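Local coordinates for glucan-binding protein C, GbpC (Streptococcus mutans UA159, PDB 5UQZ) that probably mediates both sucrose-independent and sucrose-dependent adherence of the bacterium as a calcium-binding, cell-wall-anchored, glucan-binding surface protein, at residues 225-230 / 234-239. Residues are numbered along the deposited sequence; the frame is centred on the assembly and turned at random.
With CA (calcium ion), chain B.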
loop_
_atom_site.group_PDB
_atom_site.type_symbol
_atom_site.label_atom_id
_atom_site.label_comp_id
_atom_site.label_asym_id
_atom_site.label_seq_id
_atom_site.Cartn_x
_atom_site.Cartn_y
_atom_site.Cartn_z
ATOM N N LEU A 225 -4.689 -1.294 1.888
ATOM C CA LEU A 225 -5.650 -2.347 1.544
ATOM C C LEU A 225 -6.877 -1.673 0.941
ATOM O O LEU A 225 -7.922 -1.491 1.597
ATOM C CB LEU A 225 -5.971 -3.222 2.745
ATOM C CG LEU A 225 -4.757 -3.997 3.311
ATOM C CD1 LEU A 225 -5.181 -4.812 4.506
ATOM C CD2 LEU A 225 -4.073 -4.871 2.279
ATOM N N ASN A 226 -6.765 -1.352 -0.339
ATOM C CA ASN A 226 -7.825 -0.597 -1.002
ATOM C C ASN A 226 -9.068 -1.442 -1.250
ATOM O O ASN A 226 -8.952 -2.607 -1.627
ATOM C CB ASN A 226 -7.349 -0.104 -2.387
ATOM C CG ASN A 226 -6.080 0.692 -2.316
ATOM O OD1 ASN A 226 -5.028 0.125 -2.037
ATOM N ND2 ASN A 226 -6.160 2.003 -2.504
ATOM N N HIS A 227 -10.227 -0.804 -1.095
ATOM C CA HIS A 227 -11.480 -1.366 -1.559
ATOM C C HIS A 227 -12.171 -0.240 -2.317
ATOM O O HIS A 227 -12.569 0.774 -1.726
ATOM C CB HIS A 227 -12.327 -1.815 -0.364
ATOM C CG HIS A 227 -13.636 -2.450 -0.751
ATOM N ND1 HIS A 227 -14.442 -3.102 0.162
ATOM C CD2 HIS A 227 -14.270 -2.548 -1.952
ATOM C CE1 HIS A 227 -15.504 -3.582 -0.460
ATOM N NE2 HIS A 227 -15.428 -3.252 -1.738
ATOM N N TRP A 228 -12.290 -0.380 -3.620
ATOM C CA TRP A 228 -13.033 0.583 -4.418
ATOM C C TRP A 228 -14.160 -0.115 -5.163
ATOM O O TRP A 228 -14.014 -1.274 -5.566
ATOM C CB TRP A 228 -12.141 1.394 -5.370
ATOM C CG TRP A 228 -11.198 0.678 -6.360
ATOM C CD1 TRP A 228 -9.830 0.513 -6.229
ATOM C CD2 TRP A 228 -11.545 0.094 -7.627
ATOM N NE1 TRP A 228 -9.322 -0.116 -7.354
ATOM C CE2 TRP A 228 -10.349 -0.383 -8.217
ATOM C CE3 TRP A 228 -12.751 -0.069 -8.322
ATOM C CZ2 TRP A 228 -10.329 -1.017 -9.462
ATOM C CZ3 TRP A 228 -12.722 -0.704 -9.566
ATOM C CH2 TRP A 228 -11.529 -1.166 -10.109
ATOM N N THR A 229 -15.287 0.583 -5.294
ATOM C CA THR A 229 -16.456 0.036 -5.967
ATOM C C THR A 229 -16.900 1.042 -7.014
ATOM O O THR A 229 -17.319 2.160 -6.673
ATOM C CB THR A 229 -17.584 -0.252 -4.972
ATOM O OG1 THR A 229 -17.111 -1.094 -3.910
ATOM C CG2 THR A 229 -18.716 -0.956 -5.668
ATOM N N THR A 230 -16.782 0.653 -8.282
ATOM C CA THR A 230 -17.187 1.527 -9.366
ATOM C C THR A 230 -17.829 0.666 -10.442
ATOM O O THR A 230 -17.912 -0.565 -10.317
ATOM C CB THR A 230 -16.010 2.272 -10.012
ATOM O OG1 THR A 230 -15.241 1.379 -10.812
ATOM C CG2 THR A 230 -15.107 2.959 -8.995
ATOM N N ASP A 234 -15.597 -4.277 -8.160
ATOM C CA ASP A 234 -15.682 -4.209 -6.710
ATOM C C ASP A 234 -14.342 -4.784 -6.243
ATOM O O ASP A 234 -14.218 -5.937 -5.830
ATOM C CB ASP A 234 -16.862 -5.023 -6.185
ATOM C CG ASP A 234 -17.054 -4.828 -4.705
ATOM O OD1 ASP A 234 -16.547 -3.844 -4.131
ATOM O OD2 ASP A 234 -17.740 -5.659 -4.088
ATOM N N HIS A 235 -13.315 -3.943 -6.303
ATOM C CA HIS A 235 -11.917 -4.327 -6.138
ATOM C C HIS A 235 -11.568 -4.294 -4.653
ATOM O O HIS A 235 -11.696 -3.234 -4.023
ATOM C CB HIS A 235 -11.107 -3.257 -6.850
ATOM C CG HIS A 235 -9.618 -3.401 -6.700
ATOM N ND1 HIS A 235 -8.810 -3.823 -7.733
ATOM C CD2 HIS A 235 -8.784 -3.129 -5.660
ATOM C CE1 HIS A 235 -7.540 -3.762 -7.354
ATOM N NE2 HIS A 235 -7.493 -3.354 -6.087
ATOM N N VAL A 236 -11.149 -5.430 -4.101
ATOM C CA VAL A 236 -10.855 -5.518 -2.675
ATOM C C VAL A 236 -9.499 -6.188 -2.500
ATOM O O VAL A 236 -9.223 -7.239 -3.103
ATOM C CB VAL A 236 -11.944 -6.309 -1.908
ATOM C CG1 VAL A 236 -11.706 -6.209 -0.396
ATOM C CG2 VAL A 236 -13.357 -5.907 -2.234
ATOM N N GLU A 237 -8.661 -5.585 -1.653
ATOM C CA GLU A 237 -7.358 -6.130 -1.267
ATOM C C GLU A 237 -7.477 -6.674 0.148
ATOM O O GLU A 237 -7.984 -5.987 1.044
ATOM C CB GLU A 237 -6.302 -5.032 -1.398
ATOM C CG GLU A 237 -6.231 -4.568 -2.851
ATOM C CD GLU A 237 -5.349 -3.387 -3.173
ATOM O OE1 GLU A 237 -4.554 -2.925 -2.341
ATOM O OE2 GLU A 237 -5.464 -2.934 -4.356
ATOM N N LYS A 238 -6.993 -7.894 0.351
ATOM C CA LYS A 238 -7.185 -8.627 1.605
ATOM C C LYS A 238 -5.903 -9.323 2.017
ATOM O O LYS A 238 -5.067 -9.650 1.179
ATOM C CB LYS A 238 -8.262 -9.741 1.429
ATOM C CG LYS A 238 -9.605 -9.259 0.877
ATOM C CD LYS A 238 -10.611 -10.400 0.852
ATOM C CE LYS A 238 -11.980 -9.917 0.448
ATOM N NZ LYS A 238 -12.904 -11.055 0.260
ATOM N N VAL A 239 -5.782 -9.566 3.331
ATOM C CA VAL A 239 -4.686 -10.392 3.834
ATOM C C VAL A 239 -5.246 -11.462 4.761
ATOM O O VAL A 239 -5.993 -11.146 5.696
ATOM C CB VAL A 239 -3.615 -9.563 4.559
ATOM C CG1 VAL A 239 -2.426 -10.483 4.945
ATOM C CG2 VAL A 239 -3.162 -8.432 3.686
HETATM CA CA CA B . -2.995 -1.008 -2.283
HETATM O O HOH W 1 -9.606 -3.763 1.661
HETATM O O HOH W 2 -3.908 -0.981 -4.679
HETATM O O HOH W 3 -2.462 1.030 -3.553
HETATM O O HOH W 4 -1.322 -1.256 -4.092
HETATM O O HOH W 5 -1.385 -2.571 -1.502
#
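The five-membered ring of Trp228 stacks offset on the imidazole of His235, centroids 4.2 Å apart and planes at 9°: NE1 of Trp228 sits over one face of the imidazole, and His235 CB lies 3.3 Å from Trp228 CE2, making a CH-pi contact with the six-membered ring. The pair belongs to a beta hairpin of strands 227-230 and 233-240 in the beta-supersandwich; reciprocal backbone bonds between Trp228 and His235 mark them as an antiparallel hydrogen-bonded pair. His235 ND1 is hydrogen-bonded to Asn319 OD1, on strand 312-319. The other sheet face carries the His227 ring, with Val236 CG2 over its centre; Asp234 OD1 at its edge accepts a hydrogen bond from His227 NE2 (2.7 Å). Thr229 OG1 reaches this OD1 from the carboxylate face opposite to His227, so two donors grip one oxygen, which probably limits rotation of the carboxylate. At the calcium, Asn226 OD1 coordinates at 2.3 Å and Glu237 OE1 at 2.5 Å, with Ser224 O and waters among the other ligands; the amide's ND2 is held by Gln268 and Asp285. Glu237 is extended beyond CG (chi2 174°), which carries its carboxylate out to the ion. His235 acts as second shell: its NE2 donates in the ring plane to the anti lone pair of Glu237 OE2, at 2.7 Å and nearly straight (169°).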